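Local coordinates for uncharacterized protein (Parabacteroides merdae ATCC 43184, PDB 4OPW) that is of unknown function but is a putative adhesin with the head domain of a putative auto-transporter, probably acting in cell adhesion, at residues A[24-29]-A[89-94]. Sequence-based numbering, arbitrary orientation. Where two conformers were deposited one is given.
Sequences IKFDGV and KEVKAS. With EDO (1,2-ethanediol), chain C.
Phe26 holds its CG between the backbone N and the carbonyl carbon (chi1 62°), and this crowded position brings the ring end close to 90-94. Its CE1 lies 3.9 Å from Ala93 CB. Val91 CG1 meets the ring edge near its plane, more loosely. Asp27 has CG anti to the backbone N (chi1 -176°), which sets OD1 3.3 Å from Ser94 CB. Strands 24-27 and 90-94 run parallel, with Ile24 opposite Val91 and Asp27 opposite Ser94. The backbone of Lys92 is bonded on both its N and its O: N gives a 2.8 Å bond to Ile24 O in the carbonyl plane, and O takes Phe26 N nearly along the C=O axis. Ser94 N to Phe26 O is the most bent backbone bond, at 136°. A water 2.8 Å from Phe26 O bridges it to Ser94 OG. Gly28 N continues the ladder past the strand end, reaching Ser94 O at 3.0 Å. Ile24, Phe26, Val91 and Ala93 share the buried face, where Phe99 of strand 98-101 touches the first three. These are parallel strands of adjacent coils stacked along the axis of a beta-solenoid, consistent with the pectate-lyase-like clan. On the face of Lys25 and Lys92, Lys92 NZ forms a salt bridge with Glu90 OE2 at 3.2 Å, whose hydrogen bond is weak. A water accepts firmly from Lys92 NZ and weakly from Lys25 NZ. Lys25 NZ and Lys92 NZ stay 6.0 Å apart, so the carboxylate and water probably temper their repulsion.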
# COMPACT_ATOMS: atom_id res chain seq x y z
N ILE A 24 9.21 5.06 4.75
CA ILE A 24 8.40 6.27 4.70
C ILE A 24 7.18 6.13 5.61
O ILE A 24 6.54 5.07 5.62
CB ILE A 24 7.95 6.57 3.23
CG1 ILE A 24 9.15 6.80 2.28
CG2 ILE A 24 6.97 7.78 3.17
CD1 ILE A 24 8.81 6.73 0.73
N LYS A 25 6.85 7.20 6.34
CA LYS A 25 5.66 7.26 7.20
C LYS A 25 5.03 8.63 7.07
O LYS A 25 5.71 9.64 7.22
CB LYS A 25 6.02 6.94 8.66
CG LYS A 25 4.84 6.87 9.62
CD LYS A 25 5.33 6.42 11.00
CE LYS A 25 4.27 6.45 12.07
NZ LYS A 25 4.83 6.06 13.40
N PHE A 26 3.72 8.67 6.80
CA PHE A 26 3.02 9.95 6.74
C PHE A 26 1.53 9.71 6.96
O PHE A 26 1.02 8.62 6.69
CB PHE A 26 3.28 10.72 5.41
CG PHE A 26 2.84 10.04 4.13
CD1 PHE A 26 3.40 8.83 3.72
CD2 PHE A 26 1.97 10.69 3.25
CE1 PHE A 26 3.00 8.21 2.54
CE2 PHE A 26 1.62 10.09 2.03
CZ PHE A 26 2.10 8.84 1.70
N ASP A 27 0.84 10.75 7.44
CA ASP A 27 -0.57 10.71 7.78
C ASP A 27 -1.19 12.03 7.40
O ASP A 27 -0.81 13.06 7.95
CB ASP A 27 -0.71 10.43 9.30
CG ASP A 27 -2.11 10.26 9.86
OD1 ASP A 27 -3.05 10.09 9.06
OD2 ASP A 27 -2.24 10.18 11.10
N GLY A 28 -2.12 12.01 6.46
CA GLY A 28 -2.82 13.23 6.03
C GLY A 28 -3.04 13.22 4.54
O GLY A 28 -2.54 12.33 3.85
N VAL A 29 -3.78 14.22 4.04
CA VAL A 29 -4.14 14.30 2.64
C VAL A 29 -2.96 14.89 1.85
O VAL A 29 -2.95 16.06 1.46
CB VAL A 29 -5.48 15.03 2.41
CG1 VAL A 29 -5.90 14.94 0.94
CG2 VAL A 29 -6.56 14.42 3.32
N LYS A 89 12.19 -0.16 1.88
CA LYS A 89 11.75 -1.44 2.45
C LYS A 89 10.36 -1.33 3.08
O LYS A 89 9.74 -2.37 3.38
CB LYS A 89 12.78 -1.97 3.49
CG LYS A 89 12.81 -1.14 4.80
CD LYS A 89 13.78 -1.71 5.82
CE LYS A 89 13.71 -0.94 7.11
NZ LYS A 89 14.60 -1.51 8.14
N GLU A 90 9.86 -0.11 3.32
CA GLU A 90 8.59 0.03 4.02
C GLU A 90 7.90 1.35 3.76
O GLU A 90 8.55 2.39 3.66
CB GLU A 90 8.87 -0.07 5.54
CG GLU A 90 7.69 0.02 6.49
CD GLU A 90 8.22 0.03 7.91
OE1 GLU A 90 8.74 -1.02 8.35
OE2 GLU A 90 8.27 1.12 8.52
N VAL A 91 6.57 1.29 3.68
CA VAL A 91 5.72 2.47 3.55
C VAL A 91 4.55 2.32 4.51
O VAL A 91 3.87 1.28 4.49
CB VAL A 91 5.21 2.75 2.10
CG1 VAL A 91 4.34 4.03 2.04
CG2 VAL A 91 6.37 2.83 1.09
N LYS A 92 4.31 3.35 5.34
CA LYS A 92 3.16 3.42 6.23
C LYS A 92 2.38 4.67 5.83
O LYS A 92 2.90 5.78 6.01
CB LYS A 92 3.59 3.43 7.72
CG LYS A 92 4.51 2.27 8.11
CD LYS A 92 4.65 2.10 9.60
CE LYS A 92 5.21 0.73 9.90
NZ LYS A 92 6.22 0.77 10.98
N ALA A 93 1.20 4.51 5.22
CA ALA A 93 0.40 5.62 4.76
C ALA A 93 -0.97 5.60 5.45
O ALA A 93 -1.58 4.54 5.59
CB ALA A 93 0.24 5.54 3.24
N SER A 94 -1.43 6.78 5.89
CA SER A 94 -2.70 6.95 6.60
C SER A 94 -3.35 8.28 6.23
O SER A 94 -2.70 9.14 5.64
CB SER A 94 -2.44 6.96 8.11
OG SER A 94 -1.85 5.74 8.53
C1 EDO C . -1.34 17.01 6.22
O1 EDO C . -2.35 16.99 7.22
C2 EDO C . 0.03 16.77 6.88
O2 EDO C . -0.02 15.60 7.67
O HOH W 1 7.95 3.63 7.94
O HOH W 2 5.69 2.88 12.65
O HOH W 3 0.89 6.52 8.55